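Local coordinates for protein Vv2_1132 (PDB 5Y9S) that is a LysR-family transcriptional regulator that probably binds DNA through a helix-turn-helix domain and senses an effector through a periplasmic-binding-protein-like domain, at residues T156-A161 with P278-C283; K181-V186 with E274-I279; P201-S206 with G247-P252. All blocks are in the same frame, centred on the assembly; numbering follows the deposited sequence.

Contact 1 (T156-A161 with P278-C283)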
ATOM      1  N   THR D 156     -28.609  20.918   8.901  1.00 26.90           N
ATOM      2  CA  THR D 156     -28.636  20.685   7.460  1.00 24.43           C
ATOM      3  C   THR D 156     -29.854  21.356   6.843  1.00 17.59           C
ATOM      4  O   THR D 156     -30.828  21.676   7.528  1.00 36.40           O
ATOM      5  CB  THR D 156     -28.645  19.183   7.141  1.00 30.62           C
ATOM      6  OG1 THR D 156     -28.397  18.976   5.743  1.00 21.16           O
ATOM      7  CG2 THR D 156     -29.990  18.578   7.524  1.00 22.80           C
ATOM      8  N   TYR D 157     -29.771  21.582   5.536  1.00 30.42           N
ATOM      9  CA  TYR D 157     -30.922  21.987   4.735  1.00 36.38           C
ATOM     10  C   TYR D 157     -31.791  20.766   4.437  1.00 46.90           C
ATOM     11  O   TYR D 157     -31.287  19.644   4.304  1.00 45.58           O
ATOM     12  CB  TYR D 157     -30.471  22.635   3.420  1.00 29.08           C
ATOM     13  CG  TYR D 157     -29.661  23.925   3.534  1.00 28.46           C
ATOM     14  CD1 TYR D 157     -30.248  25.095   3.997  1.00 30.69           C
ATOM     15  CD2 TYR D 157     -28.316  23.967   3.164  1.00 27.99           C
ATOM     16  CE1 TYR D 157     -29.531  26.271   4.106  1.00 32.72           C
ATOM     17  CE2 TYR D 157     -27.580  25.144   3.266  1.00 28.47           C
ATOM     18  CZ  TYR D 157     -28.202  26.295   3.745  1.00 32.65           C
ATOM     19  OH  TYR D 157     -27.513  27.477   3.862  1.00 23.98           O
ATOM     20  N   ASN D 158     -33.104  20.992   4.330  1.00 48.96           N
ATOM     21  CA  ASN D 158     -34.059  19.885   4.238  1.00 61.24           C
ATOM     22  C   ASN D 158     -33.752  18.994   3.040  1.00 61.88           C
ATOM     23  O   ASN D 158     -33.214  19.440   2.030  1.00 60.69           O
ATOM     24  CB  ASN D 158     -35.487  20.412   4.128  1.00 67.43           C
ATOM     25  CG  ASN D 158     -35.700  21.229   2.872  1.00 75.02           C
ATOM     26  OD1 ASN D 158     -35.646  20.700   1.761  1.00 78.63           O
ATOM     27  ND2 ASN D 158     -35.927  22.530   3.038  1.00 74.01           N
ATOM     28  N   ILE D 159     -34.110  17.721   3.149  1.00 73.03           N
ATOM     29  CA  ILE D 159     -33.698  16.710   2.181  1.00 74.08           C
ATOM     30  C   ILE D 159     -34.924  16.245   1.404  1.00 77.02           C
ATOM     31  O   ILE D 159     -35.873  15.702   1.983  1.00 78.97           O
ATOM     32  CB  ILE D 159     -32.986  15.525   2.859  1.00 64.47           C
ATOM     33  CG1 ILE D 159     -32.084  16.012   3.998  1.00 54.83           C
ATOM     34  CG2 ILE D 159     -32.179  14.737   1.838  1.00 61.03           C
ATOM     35  CD1 ILE D 159     -32.759  15.987   5.358  1.00 51.38           C
ATOM     36  N   SER D 160     -34.905  16.475   0.096  1.00 78.33           N
ATOM     37  CA  SER D 160     -35.864  15.872  -0.819  1.00 81.52           C
ATOM     38  C   SER D 160     -35.297  14.529  -1.274  1.00 76.38           C
ATOM     39  O   SER D 160     -34.231  14.485  -1.902  1.00 83.70           O
ATOM     40  CB  SER D 160     -36.120  16.795  -2.011  1.00 84.76           C
ATOM     41  OG  SER D 160     -37.403  16.577  -2.572  1.00 87.69           O
ATOM     42  N   ALA D 161     -35.987  13.439  -0.944  1.00 68.70           N
ATOM     43  CA  ALA D 161     -35.442  12.110  -1.201  1.00 56.70           C
ATOM     44  C   ALA D 161     -35.510  11.783  -2.689  1.00 53.49           C
ATOM     45  O   ALA D 161     -36.550  11.963  -3.331  1.00 47.91           O
ATOM     46  CB  ALA D 161     -36.192  11.056  -0.384  1.00 55.92           C
ATOM     47  N   PRO D 278     -38.161  29.217  -1.076  1.00 35.34           N
ATOM     48  CA  PRO D 278     -38.230  28.891   0.354  1.00 37.67           C
ATOM     49  C   PRO D 278     -37.316  27.733   0.710  1.00 33.32           C
ATOM     50  O   PRO D 278     -37.107  26.815  -0.085  1.00 23.75           O
ATOM     51  CB  PRO D 278     -39.695  28.494   0.553  1.00 41.63           C
ATOM     52  CG  PRO D 278     -40.080  27.873  -0.743  1.00 35.90           C
ATOM     53  CD  PRO D 278     -39.340  28.704  -1.804  1.00 39.43           C
ATOM     54  N   ILE D 279     -36.817  27.758   1.943  1.00 28.61           N
ATOM     55  CA  ILE D 279     -35.821  26.794   2.383  1.00 28.37           C
ATOM     56  C   ILE D 279     -35.891  26.685   3.900  1.00 28.60           C
ATOM     57  O   ILE D 279     -36.174  27.666   4.597  1.00 29.46           O
ATOM     58  CB  ILE D 279     -34.420  27.210   1.876  1.00 33.32           C
ATOM     59  CG1 ILE D 279     -33.633  26.003   1.444  1.00 44.49           C
ATOM     60  CG2 ILE D 279     -33.639  28.027   2.898  1.00 33.42           C
ATOM     61  CD1 ILE D 279     -32.465  26.426   0.645  1.00 58.20           C
ATOM     62  N   ASP D 280     -35.660  25.477   4.409  1.00 30.90           N
ATOM     63  CA  ASP D 280     -35.703  25.201   5.840  1.00 33.29           C
ATOM     64  C   ASP D 280     -34.351  24.676   6.287  1.00 28.18           C
ATOM     65  O   ASP D 280     -33.686  23.942   5.550  1.00 31.71           O
ATOM     66  CB  ASP D 280     -36.786  24.161   6.217  1.00 39.57           C
ATOM     67  CG  ASP D 280     -38.089  24.349   5.459  1.00 42.44           C
ATOM     68  OD1 ASP D 280     -38.596  25.487   5.399  1.00 53.26           O
ATOM     69  OD2 ASP D 280     -38.617  23.342   4.945  1.00 43.34           O
ATOM     70  N   ILE D 281     -33.946  25.047   7.495  1.00 29.16           N
ATOM     71  CA  ILE D 281     -32.709  24.558   8.084  1.00 27.96           C
ATOM     72  C   ILE D 281     -33.079  23.709   9.286  1.00 34.06           C
ATOM     73  O   ILE D 281     -33.720  24.192  10.231  1.00 23.68           O
ATOM     74  CB  ILE D 281     -31.769  25.699   8.479  1.00 31.29           C
ATOM     75  CG1 ILE D 281     -31.180  26.343   7.222  1.00 43.70           C
ATOM     76  CG2 ILE D 281     -30.665  25.154   9.363  1.00 22.79           C
ATOM     77  CD1 ILE D 281     -30.704  27.754   7.429  1.00 47.48           C
ATOM     78  N   LEU D 282     -32.671  22.447   9.251  1.00 29.74           N
ATOM     79  CA  LEU D 282     -33.095  21.457  10.225  1.00 32.20           C
ATOM     80  C   LEU D 282     -31.954  21.140  11.172  1.00 33.56           C
ATOM     81  O   LEU D 282     -30.780  21.239  10.807  1.00 35.90           O
ATOM     82  CB  LEU D 282     -33.563  20.175   9.528  1.00 24.06           C
ATOM     83  CG  LEU D 282     -34.631  20.499   8.486  1.00 30.20           C
ATOM     84  CD1 LEU D 282     -35.042  19.284   7.684  1.00 36.12           C
ATOM     85  CD2 LEU D 282     -35.817  21.125   9.194  1.00 31.60           C
ATOM     86  N   CYS D 283     -32.313  20.779  12.399  1.00 31.50           N
ATOM     87  CA  CYS D 283     -31.377  20.177  13.333  1.00 29.98           C
ATOM     88  C   CYS D 283     -31.874  18.780  13.674  1.00 34.02           C
ATOM     89  O   CYS D 283     -33.024  18.614  14.094  1.00 43.58           O
ATOM     90  CB  CYS D 283     -31.218  21.023  14.592  1.00 29.85           C
ATOM     91  SG  CYS D 283     -29.963  20.336  15.696  1.00 41.24           S
TER
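Y157 lies side by side with I281 where strand 153-157 ends, in the periplasmic-binding-protein-like effector domain of the LysR family. The two residues form a non-hydrogen-bonded antiparallel pair, and I281 CG1 approaches the phenol ring obliquely, 3.5 Å from Y157 CE1. Both Y157 CG (chi1 -63°) and I281 CG1 stand anti to their own carbonyl carbons, in keeping with side chains that point the same way. D280 O lies at the edge of the ring, near its plane. I279 CD1 adds a looser contact, 4.2 Å from Y157 CD1, while F210 of helix 210-220 brings a nearly parallel second ring. T156 and L282 put their side chains on the other face of the sheet. Their backbones exchange two hydrogen bonds, the shorter being L282 N to T156 O at 2.6 Å and almost straight. L282 CD1 then packs on the backbone of N158, 3.6 Å from its CA. N158 N gives a last, longer bond to D280 O (3.2 Å). The side chains of N158 and D280 cross obliquely, their amide and carboxylate planes 55° apart; S179 holds D280 OD1, and N158 ND2 lies 3.4 Å from D280 OD2.

Contact 2 (K181-V186 with E274-I279); sequences KVVPVV and EWQIPI
V182 and I277 make a hydrogen-bonded antiparallel pair where strand 172-186 meets the start of strand 277-286, the N-to-C directions of the two short segments lying 146° apart. V182 N gives a short bond to I277 O (2.6 Å), and I277 N returns one to V182 O (3.0 Å). Two CA-H...O contacts flank them, from K181 CA to I277 O and from Q276 CA to V182 O.

V182 and I277 share one face of the sheet, the one on which I277 packs against V214 and V218 of helix 210-220. V182 CG2, placed anti to the carbonyl carbon, also reaches I279 CD1 at 3.6 Å, the two side chains crossing at a slant. On the other face K181 pairs with P278. The lysine chain bends at chi2 (-88°), and its CD lies over the backbone of the proline, 4.0 Å from P278 CA; NZ ends 3.8 Å from Q276 O. Next to it, Q276 extends beyond CG (chi2 -172°) across V183, whose CG1 touches the amide carbon, CD of Q276, at 3.9 Å. I267 of strand 266-267 borders both V183 and Q276.

The pairing does not go beyond V182 and I277: P184 has no N-H to offer W275 O, and the partner segment is 3-10 at 274-275. W275 O accepts the indole NE1 of W250 instead. P278 lacks an N-H as well, but in a non-hydrogen-bonded pair its nitrogen faces away from K181. The join therefore rests on two backbone bonds, with a buried aliphatic face under helix 210-220 and a more exposed one where K181 touches P278 through its methylene chain and Q276 lays its amide end against V183 CG1.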
ATOM      1  N   LYS D 181     -35.953  32.429   2.894  1.00 22.54           N
ATOM      2  CA  LYS D 181     -35.940  32.348   1.445  1.00 22.36           C
ATOM      3  C   LYS D 181     -34.509  32.456   0.934  1.00 28.53           C
ATOM      4  O   LYS D 181     -33.618  33.004   1.602  1.00 23.62           O
ATOM      5  CB  LYS D 181     -36.815  33.444   0.817  1.00 26.56           C
ATOM      6  CG  LYS D 181     -38.227  33.601   1.437  1.00 27.77           C
ATOM      7  CD  LYS D 181     -39.260  32.685   0.763  1.00 28.67           C
ATOM      8  CE  LYS D 181     -40.684  33.246   0.848  1.00 35.06           C
ATOM      9  NZ  LYS D 181     -41.236  33.554  -0.508  1.00 46.29           N
ATOM     10  N   VAL D 182     -34.293  31.896  -0.244  1.00 21.34           N
ATOM     11  CA  VAL D 182     -33.072  32.100  -1.001  1.00 20.92           C
ATOM     12  C   VAL D 182     -33.359  33.202  -2.014  1.00 21.54           C
ATOM     13  O   VAL D 182     -34.214  33.041  -2.887  1.00 21.81           O
ATOM     14  CB  VAL D 182     -32.616  30.806  -1.689  1.00 25.05           C
ATOM     15  CG1 VAL D 182     -31.523  31.114  -2.684  1.00 19.86           C
ATOM     16  CG2 VAL D 182     -32.155  29.777  -0.642  1.00 26.25           C
ATOM     17  N   VAL D 183     -32.675  34.333  -1.891  1.00 21.85           N
ATOM     18  CA  VAL D 183     -33.068  35.523  -2.653  1.00 23.69           C
ATOM     19  C   VAL D 183     -31.978  35.963  -3.613  1.00 22.51           C
ATOM     20  O   VAL D 183     -30.792  35.748  -3.345  1.00 21.98           O
ATOM     21  CB  VAL D 183     -33.443  36.673  -1.716  1.00 27.35           C
ATOM     22  CG1 VAL D 183     -34.571  36.219  -0.787  1.00 23.60           C
ATOM     23  CG2 VAL D 183     -32.208  37.158  -0.940  1.00 23.25           C
ATOM     24  N   PRO D 184     -32.331  36.550  -4.753  1.00 26.43           N
ATOM     25  CA  PRO D 184     -31.303  37.090  -5.654  1.00 23.94           C
ATOM     26  C   PRO D 184     -30.833  38.445  -5.142  1.00 23.67           C
ATOM     27  O   PRO D 184     -31.650  39.317  -4.832  1.00 36.78           O
ATOM     28  CB  PRO D 184     -32.036  37.218  -6.989  1.00 25.22           C
ATOM     29  CG  PRO D 184     -33.474  37.473  -6.586  1.00 28.65           C
ATOM     30  CD  PRO D 184     -33.694  36.715  -5.293  1.00 23.64           C
ATOM     31  N   VAL D 185     -29.515  38.616  -5.038  1.00 23.37           N
ATOM     32  CA  VAL D 185     -28.921  39.859  -4.562  1.00 23.97           C
ATOM     33  C   VAL D 185     -27.933  40.387  -5.591  1.00 29.26           C
ATOM     34  O   VAL D 185     -27.400  39.642  -6.420  1.00 23.59           O
ATOM     35  CB  VAL D 185     -28.202  39.697  -3.207  1.00 25.28           C
ATOM     36  CG1 VAL D 185     -29.214  39.407  -2.090  1.00 27.55           C
ATOM     37  CG2 VAL D 185     -27.107  38.627  -3.320  1.00 22.66           C
ATOM     38  N   VAL D 186     -27.673  41.695  -5.496  1.00 25.09           N
ATOM     39  CA  VAL D 186     -26.824  42.398  -6.452  1.00 25.64           C
ATOM     40  C   VAL D 186     -26.251  43.631  -5.772  1.00 27.51           C
ATOM     41  O   VAL D 186     -26.859  44.192  -4.857  1.00 28.06           O
ATOM     42  CB  VAL D 186     -27.621  42.766  -7.731  1.00 29.72           C
ATOM     43  CG1 VAL D 186     -28.653  43.811  -7.434  1.00 26.93           C
ATOM     44  CG2 VAL D 186     -26.691  43.223  -8.832  1.00 38.98           C
ATOM     45  N   GLU D 274     -42.128  35.409  -5.858  1.00 68.74           N
ATOM     46  CA  GLU D 274     -42.080  33.997  -6.211  1.00 57.52           C
ATOM     47  C   GLU D 274     -40.797  33.609  -6.936  1.00 45.81           C
ATOM     48  O   GLU D 274     -40.679  32.463  -7.378  1.00 46.63           O
ATOM     49  CB  GLU D 274     -43.301  33.624  -7.058  1.00 57.96           C
ATOM     50  CG  GLU D 274     -43.208  34.068  -8.496  1.00 62.16           C
ATOM     51  CD  GLU D 274     -43.341  35.563  -8.643  1.00 67.41           C
ATOM     52  OE1 GLU D 274     -44.167  36.160  -7.920  1.00 75.00           O
ATOM     53  OE2 GLU D 274     -42.615  36.143  -9.473  1.00 69.48           O
ATOM     54  N   TRP D 275     -39.848  34.532  -7.081  1.00 45.49           N
ATOM     55  CA  TRP D 275     -38.482  34.233  -7.493  1.00 36.87           C
ATOM     56  C   TRP D 275     -37.568  34.007  -6.303  1.00 35.93           C
ATOM     57  O   TRP D 275     -36.368  33.756  -6.484  1.00 38.03           O
ATOM     58  CB  TRP D 275     -37.929  35.376  -8.350  1.00 43.30           C
ATOM     59  CG  TRP D 275     -38.649  35.564  -9.640  1.00 58.06           C
ATOM     60  CD1 TRP D 275     -39.837  35.003 -10.010  1.00 57.99           C
ATOM     61  CD2 TRP D 275     -38.220  36.359 -10.748  1.00 62.87           C
ATOM     62  NE1 TRP D 275     -40.176  35.405 -11.276  1.00 59.60           N
ATOM     63  CE2 TRP D 275     -39.201  36.239 -11.752  1.00 61.65           C
ATOM     64  CE3 TRP D 275     -37.104  37.162 -10.989  1.00 60.51           C
ATOM     65  CZ2 TRP D 275     -39.100  36.894 -12.977  1.00 62.97           C
ATOM     66  CZ3 TRP D 275     -37.007  37.814 -12.204  1.00 61.80           C
ATOM     67  CH2 TRP D 275     -37.998  37.674 -13.184  1.00 62.71           C
ATOM     68  N   GLN D 276     -38.105  34.129  -5.097  1.00 33.74           N
ATOM     69  CA  GLN D 276     -37.390  33.830  -3.867  1.00 33.06           C
ATOM     70  C   GLN D 276     -37.795  32.432  -3.414  1.00 41.07           C
ATOM     71  O   GLN D 276     -38.986  32.152  -3.230  1.00 49.60           O
ATOM     72  CB  GLN D 276     -37.704  34.893  -2.809  1.00 28.31           C
ATOM     73  CG  GLN D 276     -37.807  36.293  -3.429  1.00 32.47           C
ATOM     74  CD  GLN D 276     -37.920  37.419  -2.415  1.00 40.32           C
ATOM     75  OE1 GLN D 276     -37.513  38.553  -2.680  1.00 40.42           O
ATOM     76  NE2 GLN D 276     -38.479  37.115  -1.252  1.00 44.82           N
ATOM     77  N   ILE D 277     -36.808  31.560  -3.246  1.00 34.80           N
ATOM     78  CA  ILE D 277     -37.044  30.130  -3.081  1.00 27.69           C
ATOM     79  C   ILE D 277     -37.078  29.814  -1.592  1.00 31.98           C
ATOM     80  O   ILE D 277     -36.084  30.078  -0.897  1.00 30.10           O
ATOM     81  CB  ILE D 277     -35.971  29.292  -3.781  1.00 22.49           C
ATOM     82  CG1 ILE D 277     -35.885  29.670  -5.258  1.00 26.88           C
ATOM     83  CG2 ILE D 277     -36.313  27.833  -3.623  1.00 26.21           C
ATOM     84  CD1 ILE D 277     -34.578  29.321  -5.883  1.00 28.05           C
ATOM     85  N   PRO D 278     -38.161  29.217  -1.076  1.00 35.34           N
ATOM     86  CA  PRO D 278     -38.230  28.891   0.354  1.00 37.67           C
ATOM     87  C   PRO D 278     -37.316  27.733   0.710  1.00 33.32           C
ATOM     88  O   PRO D 278     -37.107  26.815  -0.085  1.00 23.75           O
ATOM     89  CB  PRO D 278     -39.695  28.494   0.553  1.00 41.63           C
ATOM     90  CG  PRO D 278     -40.080  27.873  -0.743  1.00 35.90           C
ATOM     91  CD  PRO D 278     -39.340  28.704  -1.804  1.00 39.43           C
ATOM     92  N   ILE D 279     -36.817  27.758   1.943  1.00 28.61           N
ATOM     93  CA  ILE D 279     -35.821  26.794   2.383  1.00 28.37           C
ATOM     94  C   ILE D 279     -35.891  26.685   3.900  1.00 28.60           C
ATOM     95  O   ILE D 279     -36.174  27.666   4.597  1.00 29.46           O
ATOM     96  CB  ILE D 279     -34.420  27.210   1.876  1.00 33.32           C
ATOM     97  CG1 ILE D 279     -33.633  26.003   1.444  1.00 44.49           C
ATOM     98  CG2 ILE D 279     -33.639  28.027   2.898  1.00 33.42           C
ATOM     99  CD1 ILE D 279     -32.465  26.426   0.645  1.00 58.20           C
TER

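Contact 3 (P201-S206 with G247-P252)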
ATOM      1  N   PRO D 201     -24.671  38.571 -15.663  1.00 33.71           N
ATOM      2  CA  PRO D 201     -23.679  37.652 -15.105  1.00 29.30           C
ATOM      3  C   PRO D 201     -24.242  36.979 -13.864  1.00 36.18           C
ATOM      4  O   PRO D 201     -24.874  37.617 -13.017  1.00 35.20           O
ATOM      5  CB  PRO D 201     -22.490  38.561 -14.769  1.00 39.50           C
ATOM      6  CG  PRO D 201     -22.783  39.878 -15.441  1.00 40.38           C
ATOM      7  CD  PRO D 201     -24.265  39.976 -15.521  1.00 40.32           C
ATOM      8  N   TYR D 202     -24.017  35.673 -13.768  1.00 33.56           N
ATOM      9  CA  TYR D 202     -24.672  34.832 -12.778  1.00 31.08           C
ATOM     10  C   TYR D 202     -23.606  34.162 -11.929  1.00 27.12           C
ATOM     11  O   TYR D 202     -22.726  33.482 -12.468  1.00 29.56           O
ATOM     12  CB  TYR D 202     -25.564  33.800 -13.470  1.00 29.48           C
ATOM     13  CG  TYR D 202     -26.133  32.738 -12.557  1.00 33.97           C
ATOM     14  CD1 TYR D 202     -26.625  33.055 -11.292  1.00 37.61           C
ATOM     15  CD2 TYR D 202     -26.199  31.419 -12.968  1.00 33.64           C
ATOM     16  CE1 TYR D 202     -27.153  32.077 -10.456  1.00 30.02           C
ATOM     17  CE2 TYR D 202     -26.735  30.435 -12.146  1.00 32.25           C
ATOM     18  CZ  TYR D 202     -27.202  30.771 -10.894  1.00 34.47           C
ATOM     19  OH  TYR D 202     -27.719  29.784 -10.086  1.00 50.48           O
ATOM     20  N   LEU D 203     -23.676  34.366 -10.606  1.00 28.80           N
ATOM     21  CA  LEU D 203     -22.755  33.752  -9.645  1.00 27.94           C
ATOM     22  C   LEU D 203     -23.476  32.571  -8.998  1.00 25.96           C
ATOM     23  O   LEU D 203     -24.384  32.765  -8.187  1.00 22.34           O
ATOM     24  CB  LEU D 203     -22.303  34.761  -8.589  1.00 21.66           C
ATOM     25  CG  LEU D 203     -21.989  36.190  -9.037  1.00 27.94           C
ATOM     26  CD1 LEU D 203     -22.198  37.186  -7.881  1.00 31.11           C
ATOM     27  CD2 LEU D 203     -20.569  36.278  -9.557  1.00 20.60           C
ATOM     28  N   SER D 204     -23.062  31.355  -9.343  1.00 26.61           N
ATOM     29  CA  SER D 204     -23.875  30.162  -9.150  1.00 25.95           C
ATOM     30  C   SER D 204     -23.217  29.171  -8.193  1.00 23.93           C
ATOM     31  O   SER D 204     -22.026  29.259  -7.870  1.00 29.65           O
ATOM     32  CB  SER D 204     -24.120  29.463 -10.485  1.00 18.36           C
ATOM     33  OG  SER D 204     -22.916  28.871 -10.934  1.00 29.90           O
ATOM     34  N   TYR D 205     -24.011  28.191  -7.762  1.00 20.47           N
ATOM     35  CA  TYR D 205     -23.511  27.120  -6.912  1.00 22.27           C
ATOM     36  C   TYR D 205     -23.056  25.940  -7.758  1.00 15.45           C
ATOM     37  O   TYR D 205     -23.572  25.698  -8.851  1.00 20.38           O
ATOM     38  CB  TYR D 205     -24.583  26.652  -5.945  1.00 22.94           C
ATOM     39  CG  TYR D 205     -24.959  27.642  -4.866  1.00 27.10           C
ATOM     40  CD1 TYR D 205     -24.288  27.657  -3.660  1.00 16.14           C
ATOM     41  CD2 TYR D 205     -26.040  28.512  -5.032  1.00 23.69           C
ATOM     42  CE1 TYR D 205     -24.641  28.529  -2.645  1.00 16.59           C
ATOM     43  CE2 TYR D 205     -26.401  29.387  -4.037  1.00 17.47           C
ATOM     44  CZ  TYR D 205     -25.701  29.391  -2.844  1.00 27.35           C
ATOM     45  OH  TYR D 205     -26.053  30.262  -1.846  1.00 26.47           O
ATOM     46  N   SER D 206     -22.065  25.220  -7.253  1.00 23.83           N
ATOM     47  CA  SER D 206     -21.652  23.967  -7.877  1.00 14.99           C
ATOM     48  C   SER D 206     -22.814  22.984  -7.916  1.00 30.67           C
ATOM     49  O   SER D 206     -23.687  22.979  -7.042  1.00 15.03           O
ATOM     50  CB  SER D 206     -20.482  23.366  -7.109  1.00 19.89           C
ATOM     51  OG  SER D 206     -19.503  24.371  -6.895  1.00 32.38           O
ATOM     52  N   GLY D 247     -21.964  40.280 -10.548  1.00 25.92           N
ATOM     53  CA  GLY D 247     -23.172  39.685 -11.071  1.00 26.59           C
ATOM     54  C   GLY D 247     -24.162  39.432  -9.954  1.00 33.28           C
ATOM     55  O   GLY D 247     -23.976  39.866  -8.820  1.00 26.40           O
ATOM     56  N   VAL D 248     -25.217  38.699 -10.305  1.00 23.04           N
ATOM     57  CA  VAL D 248     -26.316  38.406  -9.399  1.00 22.93           C
ATOM     58  C   VAL D 248     -26.135  36.999  -8.838  1.00 25.97           C
ATOM     59  O   VAL D 248     -25.761  36.064  -9.561  1.00 21.37           O
ATOM     60  CB  VAL D 248     -27.668  38.573 -10.128  1.00 27.46           C
ATOM     61  CG1 VAL D 248     -27.709  37.707 -11.356  1.00 23.17           C
ATOM     62  CG2 VAL D 248     -28.840  38.264  -9.210  1.00 23.43           C
ATOM     63  N   ALA D 249     -26.348  36.863  -7.532  1.00 21.70           N
ATOM     64  CA  ALA D 249     -26.285  35.591  -6.822  1.00 23.32           C
ATOM     65  C   ALA D 249     -27.603  35.341  -6.100  1.00 30.36           C
ATOM     66  O   ALA D 249     -28.226  36.278  -5.583  1.00 21.63           O
ATOM     67  CB  ALA D 249     -25.132  35.588  -5.809  1.00 20.49           C
ATOM     68  N   TRP D 250     -28.036  34.078  -6.086  1.00 23.49           N
ATOM     69  CA  TRP D 250     -29.135  33.631  -5.231  1.00 20.40           C
ATOM     70  C   TRP D 250     -28.520  33.058  -3.957  1.00 19.85           C
ATOM     71  O   TRP D 250     -27.736  32.102  -4.015  1.00 19.13           O
ATOM     72  CB  TRP D 250     -30.018  32.588  -5.935  1.00 20.19           C
ATOM     73  CG  TRP D 250     -31.199  33.194  -6.717  1.00 25.97           C
ATOM     74  CD1 TRP D 250     -32.520  33.220  -6.340  1.00 27.58           C
ATOM     75  CD2 TRP D 250     -31.136  33.867  -7.981  1.00 21.43           C
ATOM     76  NE1 TRP D 250     -33.269  33.875  -7.292  1.00 33.99           N
ATOM     77  CE2 TRP D 250     -32.444  34.269  -8.313  1.00 27.29           C
ATOM     78  CE3 TRP D 250     -30.097  34.166  -8.865  1.00 24.52           C
ATOM     79  CZ2 TRP D 250     -32.739  34.958  -9.491  1.00 22.78           C
ATOM     80  CZ3 TRP D 250     -30.393  34.850 -10.046  1.00 22.01           C
ATOM     81  CH2 TRP D 250     -31.693  35.240 -10.340  1.00 22.71           C
ATOM     82  N   VAL D 251     -28.850  33.662  -2.818  1.00 20.23           N
ATOM     83  CA  VAL D 251     -28.236  33.300  -1.539  1.00 19.85           C
ATOM     84  C   VAL D 251     -29.294  33.310  -0.453  1.00 26.22           C
ATOM     85  O   VAL D 251     -30.276  34.066  -0.495  1.00 20.90           O
ATOM     86  CB  VAL D 251     -27.097  34.267  -1.144  1.00 27.92           C
ATOM     87  CG1 VAL D 251     -25.949  34.193  -2.133  1.00 20.91           C
ATOM     88  CG2 VAL D 251     -27.629  35.706  -0.994  1.00 21.00           C
ATOM     89  N   PRO D 252     -29.107  32.462   0.549  1.00 25.64           N
ATOM     90  CA  PRO D 252     -30.039  32.436   1.681  1.00 25.13           C
ATOM     91  C   PRO D 252     -30.016  33.759   2.428  1.00 20.84           C
ATOM     92  O   PRO D 252     -28.968  34.388   2.567  1.00 20.85           O
ATOM     93  CB  PRO D 252     -29.501  31.291   2.550  1.00 23.96           C
ATOM     94  CG  PRO D 252     -28.769  30.421   1.600  1.00 25.35           C
ATOM     95  CD  PRO D 252     -28.173  31.329   0.568  1.00 21.34           C
TER
HETATM   96  O   HOH W   1     -26.533  31.829  -6.665  1.00 20.52           O
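Parallel pairing of Y202 with V248 joins two neighbouring strands of an alpha/beta sheet of the Rossmann-like kind, in the effector domain of this LysR-type regulator. V248 is gripped through both its backbone polar atoms: its N donates to P201 O (2.9 Å), and its O accepts from L203 N (2.9 Å) in a practically straight bond (178° at the hydrogen). G247 CA lies 3.3 Å from P201 O; a CB here would run into that oxygen and press on the preceding carbonyl, so the position calls for glycine. One step further on, the strands are bridged by a water that donates to L203 O and accepts from W250 N, both at 2.8 Å.

With CG anti to the backbone N (chi1 171°), the Y202 ring turns its edge to V248 O, 3.6 Å from CD1, and the phenol side chain crosses that of W250 at about a right angle, with Y202 CE1 3.9 Å from W250 CE3. On the other face L203 CD1 packs on A249 CB and beside G247 O. Y205 presents its ring edge to W250 O, just 3.0 Å from CE2, and meets P252 tip to tip, its OH 3.4 Å from P252 CD. That hydroxyl has its stronger partner in S235 OG.

Strand 225-232 pairs with the far edge of strand 199-205, and strand 172-186 with that of strand 248-252. Helix 210-220 covers the face of Y202 and W250, while L203 and Y205 pack on L238 of helix 235-243.

How the contacts relate
All three contacts lie in a continuous but branched network of strands in the effector domain. Contacts 1 and 2 share P278 and I279 on strand 277-286, which pairs with strand 172-186 in contact 2 and with the end of strand 153-157 in contact 1, their centres about 15 Å apart. Contacts 2 and 3 are the closest, about 11 Å between centres: V185 N lies 2.7 Å from A249 O, a probable hydrogen bond, and P184 packs on the W250 indole. Contacts 1 and 3, about 19 Å apart, meet where Y157 OH lies 3.9 Å from P252 CG. Long strands 172-186 and 277-286 probably link the two subdomains, as in related regulators.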